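Local structure of multicopper oxidase type 1 (Nitrosomonas europaea, 3G5W) at residues A[204-215]-A[234-244]. The protein is a two-domain multicopper oxidase that binds copper at several sites and probably couples oxidation of its substrates to the reduction of dioxygen. Sequence-based numbering, arbitrary orientation.
Sequences THGHISQIAFKD and ERYDVILNMDN. With C2O (Cu-O-Cu linkage), chain P; C1O (Cu-O linkage), chain H.
Lys-214 and Glu-234 meet in a salt bridge, with NZ of Lys-214 2.7 Å from OE2 of Glu-234 and lying on that oxygen's anti side. The lysine chain runs straight alongside the Tyr-236 ring and bends only at its last torsion (chi4 44°), which brings NZ between Glu-234 and OD1 of Asp-215; Thr-227 O of the third subunit is a further acceptor. Asp-215 closes the strand pair: its OD2 takes the backbone N-H of Arg-235 at 3.2 Å, while its own N donates to Arg-235 O. The guanidinium lies over CA of Asp-215 and is gripped by Gly-233 O, Thr-99 O and Asp-226 of the third subunit, whose backbone N also reaches Asp-215 OD1.

Farther along, the antiparallel strands are interrupted by a classic beta bulge. Asp-237 O receives Ala-212 N at 3.0 Å, almost straight on, and Phe-213 N in a weak second bond. Beyond it, Gln-210 and Ile-239 exchange two backbone bonds. One water bridges Ile-208 O, Asn-241 N and the side-chain NE2 of Gln-210 where the strands part; there His-207 ND1 makes a weak bond to Asn-241 O, and Met-242 SD sits obliquely 4.3 Å from the imidazole centroid.

CG2 of Ile-211 packs 3.6 Å from Tyr-236 CD1, and this side rests on Val-228 of strand 227-230. Strand 235-241 is flanked by strand 187-194, strand 209-214 by strand 217-225, within one sheet of the second cupredoxin domain; past strand 200-204, His-205 binds a copper shared with His-251 of the same chain and His-105 of the second subunit.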
loop_
_atom_site.group_PDB
_atom_site.type_symbol
_atom_site.label_atom_id
_atom_site.label_comp_id
_atom_site.label_asym_id
_atom_site.label_seq_id
_atom_site.Cartn_x
_atom_site.Cartn_y
_atom_site.Cartn_z
ATOM N N THR A 204 8.836 12.512 -6.787
ATOM C CA THR A 204 9.543 13.420 -7.701
ATOM C C THR A 204 9.869 14.761 -7.024
ATOM O O THR A 204 8.974 15.449 -6.527
ATOM C CB THR A 204 8.726 13.666 -9.008
ATOM O OG1 THR A 204 8.374 12.410 -9.608
ATOM C CG2 THR A 204 9.536 14.501 -10.029
ATOM N N HIS A 205 11.152 15.117 -7.006
ATOM C CA HIS A 205 11.615 16.389 -6.433
ATOM C C HIS A 205 11.277 17.578 -7.327
ATOM O O HIS A 205 11.235 17.444 -8.549
ATOM C CB HIS A 205 13.130 16.367 -6.262
ATOM C CG HIS A 205 13.625 15.426 -5.207
ATOM N ND1 HIS A 205 14.744 15.697 -4.450
ATOM C CD2 HIS A 205 13.167 14.224 -4.784
ATOM C CE1 HIS A 205 14.958 14.697 -3.609
ATOM N NE2 HIS A 205 14.010 13.793 -3.787
ATOM N N GLY A 206 11.052 18.735 -6.703
ATOM C CA GLY A 206 10.959 20.026 -7.396
ATOM C C GLY A 206 9.709 20.328 -8.203
ATOM O O GLY A 206 9.608 21.399 -8.808
ATOM N N HIS A 207 8.760 19.399 -8.213
ATOM C CA HIS A 207 7.566 19.510 -9.052
ATOM C C HIS A 207 6.324 18.998 -8.341
ATOM O O HIS A 207 6.417 18.217 -7.395
ATOM C CB HIS A 207 7.757 18.724 -10.353
ATOM C CG HIS A 207 8.964 19.143 -11.131
ATOM N ND1 HIS A 207 8.891 19.995 -12.212
ATOM C CD2 HIS A 207 10.277 18.858 -10.965
ATOM C CE1 HIS A 207 10.107 20.210 -12.682
ATOM N NE2 HIS A 207 10.964 19.528 -11.946
ATOM N N ILE A 208 5.160 19.434 -8.818
ATOM C CA ILE A 208 3.886 18.900 -8.347
ATOM C C ILE A 208 3.476 17.716 -9.219
ATOM O O ILE A 208 3.297 17.863 -10.427
ATOM C CB ILE A 208 2.766 19.969 -8.374
ATOM C CG1 ILE A 208 3.173 21.191 -7.537
ATOM C CG2 ILE A 208 1.442 19.355 -7.878
ATOM C CD1 ILE A 208 2.308 22.431 -7.764
ATOM N N SER A 209 3.347 16.541 -8.602
ATOM C CA SER A 209 2.788 15.379 -9.283
ATOM C C SER A 209 1.277 15.521 -9.398
ATOM O O SER A 209 0.581 15.628 -8.382
ATOM C CB SER A 209 3.121 14.091 -8.524
ATOM O OG SER A 209 4.501 13.788 -8.613
ATOM N N GLN A 210 0.777 15.536 -10.633
ATOM C CA GLN A 210 -0.658 15.511 -10.867
ATOM C C GLN A 210 -1.031 14.082 -11.243
ATOM O O GLN A 210 -0.779 13.646 -12.368
ATOM C CB GLN A 210 -1.067 16.475 -11.990
ATOM C CG GLN A 210 -0.688 17.938 -11.766
ATOM C CD GLN A 210 -0.967 18.795 -12.998
ATOM O OE1 GLN A 210 -2.115 18.950 -13.411
ATOM N NE2 GLN A 210 0.091 19.338 -13.600
ATOM N N ILE A 211 -1.623 13.361 -10.298
ATOM C CA ILE A 211 -2.043 11.975 -10.524
ATOM C C ILE A 211 -3.355 12.043 -11.296
ATOM O O ILE A 211 -4.406 12.326 -10.719
ATOM C CB ILE A 211 -2.195 11.202 -9.187
ATOM C CG1 ILE A 211 -0.892 11.297 -8.378
ATOM C CG2 ILE A 211 -2.579 9.741 -9.451
ATOM C CD1 ILE A 211 -1.012 10.965 -6.910
ATOM N N ALA A 212 -3.281 11.808 -12.605
ATOM C CA ALA A 212 -4.396 12.119 -13.509
ATOM C C ALA A 212 -5.200 10.919 -14.026
ATOM O O ALA A 212 -6.363 11.077 -14.426
ATOM C CB ALA A 212 -3.898 12.965 -14.679
ATOM N N PHE A 213 -4.574 9.743 -14.051
ATOM C CA PHE A 213 -5.236 8.515 -14.508
ATOM C C PHE A 213 -4.876 7.347 -13.595
ATOM O O PHE A 213 -3.738 7.250 -13.127
ATOM C CB PHE A 213 -4.824 8.157 -15.949
ATOM C CG PHE A 213 -5.234 9.175 -16.989
ATOM C CD1 PHE A 213 -6.324 8.941 -17.815
ATOM C CD2 PHE A 213 -4.500 10.352 -17.165
ATOM C CE1 PHE A 213 -6.703 9.867 -18.782
ATOM C CE2 PHE A 213 -4.870 11.285 -18.130
ATOM C CZ PHE A 213 -5.975 11.043 -18.937
ATOM N N LYS A 214 -5.856 6.479 -13.340
ATOM C CA LYS A 214 -5.622 5.201 -12.663
ATOM C C LYS A 214 -6.149 4.092 -13.546
ATOM O O LYS A 214 -7.274 4.176 -14.038
ATOM C CB LYS A 214 -6.304 5.127 -11.286
ATOM C CG LYS A 214 -6.253 3.708 -10.668
ATOM C CD LYS A 214 -6.963 3.591 -9.326
ATOM C CE LYS A 214 -7.195 2.106 -8.947
ATOM N NZ LYS A 214 -6.001 1.222 -9.204
ATOM N N ASP A 215 -5.328 3.059 -13.745
ATOM C CA ASP A 215 -5.678 1.890 -14.567
ATOM C C ASP A 215 -6.261 2.286 -15.927
ATOM O O ASP A 215 -7.175 1.639 -16.434
ATOM C CB ASP A 215 -6.654 0.964 -13.821
ATOM C CG ASP A 215 -6.112 0.473 -12.480
ATOM O OD1 ASP A 215 -6.901 -0.129 -11.720
ATOM O OD2 ASP A 215 -4.915 0.687 -12.175
ATOM N N GLU A 234 -1.504 -2.157 -10.733
ATOM C CA GLU A 234 -2.005 -0.790 -10.942
ATOM C C GLU A 234 -1.172 -0.034 -11.966
ATOM O O GLU A 234 0.011 -0.316 -12.145
ATOM C CB GLU A 234 -1.997 0.005 -9.636
ATOM C CG GLU A 234 -2.890 -0.544 -8.545
ATOM C CD GLU A 234 -3.045 0.442 -7.405
ATOM O OE1 GLU A 234 -2.088 0.590 -6.603
ATOM O OE2 GLU A 234 -4.118 1.085 -7.327
ATOM N N ARG A 235 -1.808 0.926 -12.638
ATOM C CA ARG A 235 -1.084 1.912 -13.419
ATOM C C ARG A 235 -1.554 3.286 -13.000
ATOM O O ARG A 235 -2.748 3.491 -12.764
ATOM C CB ARG A 235 -1.315 1.737 -14.922
ATOM C CG ARG A 235 -0.651 0.503 -15.542
ATOM C CD ARG A 235 -1.523 -0.731 -15.392
ATOM N NE ARG A 235 -2.737 -0.632 -16.193
ATOM C CZ ARG A 235 -3.914 -1.137 -15.847
ATOM N NH1 ARG A 235 -4.058 -1.782 -14.691
ATOM N NH2 ARG A 235 -4.958 -0.980 -16.655
ATOM N N TYR A 236 -0.607 4.216 -12.909
ATOM C CA TYR A 236 -0.910 5.620 -12.695
ATOM C C TYR A 236 -0.202 6.468 -13.739
ATOM O O TYR A 236 0.995 6.296 -13.967
ATOM C CB TYR A 236 -0.483 6.051 -11.291
ATOM C CG TYR A 236 -1.399 5.526 -10.209
ATOM C CD1 TYR A 236 -2.595 6.176 -9.912
ATOM C CD2 TYR A 236 -1.080 4.375 -9.490
ATOM C CE1 TYR A 236 -3.452 5.700 -8.923
ATOM C CE2 TYR A 236 -1.932 3.887 -8.493
ATOM C CZ TYR A 236 -3.113 4.558 -8.215
ATOM O OH TYR A 236 -3.970 4.089 -7.237
ATOM N N ASP A 237 -0.949 7.369 -14.379
ATOM C CA ASP A 237 -0.346 8.390 -15.234
ATOM C C ASP A 237 -0.182 9.669 -14.432
ATOM O O ASP A 237 -1.159 10.235 -13.925
ATOM C CB ASP A 237 -1.186 8.658 -16.492
ATOM C CG ASP A 237 -1.279 7.443 -17.415
ATOM O OD1 ASP A 237 -1.359 7.638 -18.643
ATOM O OD2 ASP A 237 -1.293 6.292 -16.924
ATOM N N VAL A 238 1.061 10.116 -14.323
ATOM C CA VAL A 238 1.391 11.312 -13.565
ATOM C C VAL A 238 1.839 12.388 -14.539
ATOM O O VAL A 238 2.781 12.179 -15.312
ATOM C CB VAL A 238 2.499 11.040 -12.525
ATOM C CG1 VAL A 238 2.787 12.294 -11.699
ATOM C CG2 VAL A 238 2.098 9.886 -11.605
ATOM N N ILE A 239 1.150 13.524 -14.509
ATOM C CA ILE A 239 1.509 14.653 -15.363
ATOM C C ILE A 239 2.263 15.720 -14.554
ATOM O O ILE A 239 1.831 16.111 -13.464
ATOM C CB ILE A 239 0.278 15.203 -16.146
ATOM C CG1 ILE A 239 0.041 14.339 -17.389
ATOM C CG2 ILE A 239 0.519 16.643 -16.630
ATOM C CD1 ILE A 239 -1.160 13.457 -17.343
ATOM N N LEU A 240 3.411 16.144 -15.076
ATOM C CA LEU A 240 4.256 17.124 -14.410
ATOM C C LEU A 240 4.514 18.305 -15.340
ATOM O O LEU A 240 4.948 18.119 -16.483
ATOM C CB LEU A 240 5.601 16.489 -14.006
ATOM C CG LEU A 240 5.710 15.224 -13.144
ATOM C CD1 LEU A 240 7.111 14.611 -13.295
ATOM C CD2 LEU A 240 5.460 15.533 -11.693
ATOM N N ASN A 241 4.246 19.515 -14.856
ATOM C CA ASN A 241 4.580 20.730 -15.602
ATOM C C ASN A 241 6.036 21.066 -15.323
ATOM O O ASN A 241 6.425 21.238 -14.163
ATOM C CB ASN A 241 3.668 21.906 -15.214
ATOM C CG ASN A 241 2.199 21.656 -15.537
ATOM O OD1 ASN A 241 1.858 21.004 -16.529
ATOM N ND2 ASN A 241 1.311 22.180 -14.689
ATOM N N MET A 242 6.847 21.128 -16.379
ATOM C CA MET A 242 8.283 21.359 -16.230
ATOM C C MET A 242 8.585 22.856 -16.172
ATOM O O MET A 242 9.047 23.438 -17.152
ATOM C CB MET A 242 9.082 20.695 -17.364
ATOM C CG MET A 242 9.020 19.159 -17.431
ATOM S SD MET A 242 9.586 18.296 -15.930
ATOM C CE MET A 242 8.025 18.066 -15.156
ATOM N N ASP A 243 8.331 23.468 -15.015
ATOM C CA ASP A 243 8.444 24.921 -14.868
ATOM C C ASP A 243 9.546 25.360 -13.897
ATOM O O ASP A 243 9.559 26.502 -13.443
ATOM C CB ASP A 243 7.100 25.492 -14.408
ATOM C CG ASP A 243 6.660 24.945 -13.048
ATOM O OD1 ASP A 243 5.542 25.293 -12.615
ATOM O OD2 ASP A 243 7.417 24.172 -12.408
ATOM N N ASN A 244 10.463 24.454 -13.577
ATOM C CA ASN A 244 11.404 24.679 -12.486
ATOM C C ASN A 244 12.783 24.100 -12.808
ATOM O O ASN A 244 13.135 23.030 -12.305
ATOM C CB ASN A 244 10.805 24.099 -11.176
ATOM C CG ASN A 244 11.656 24.375 -9.944
ATOM O OD1 ASN A 244 11.480 23.731 -8.897
ATOM N ND2 ASN A 244 12.584 25.322 -10.054
HETATM CU CU2 C2O P . 14.365 12.089 -2.768
HETATM CU CU3 C2O P . 11.505 12.423 1.347
HETATM O O1 C2O P . 13.163 12.106 -0.742
HETATM CU CU4 C1O H . 11.624 14.921 -1.821
HETATM O O3 C1O H . 10.414 17.342 -2.599
HETATM O O HOH W 1 7.546 23.074 -9.897
HETATM O O HOH W 2 2.969 19.731 -12.388
HETATM O O HOH W 3 5.584 21.373 -11.256
HETATM O O HOH W 4 -8.386 -0.684 -16.622
#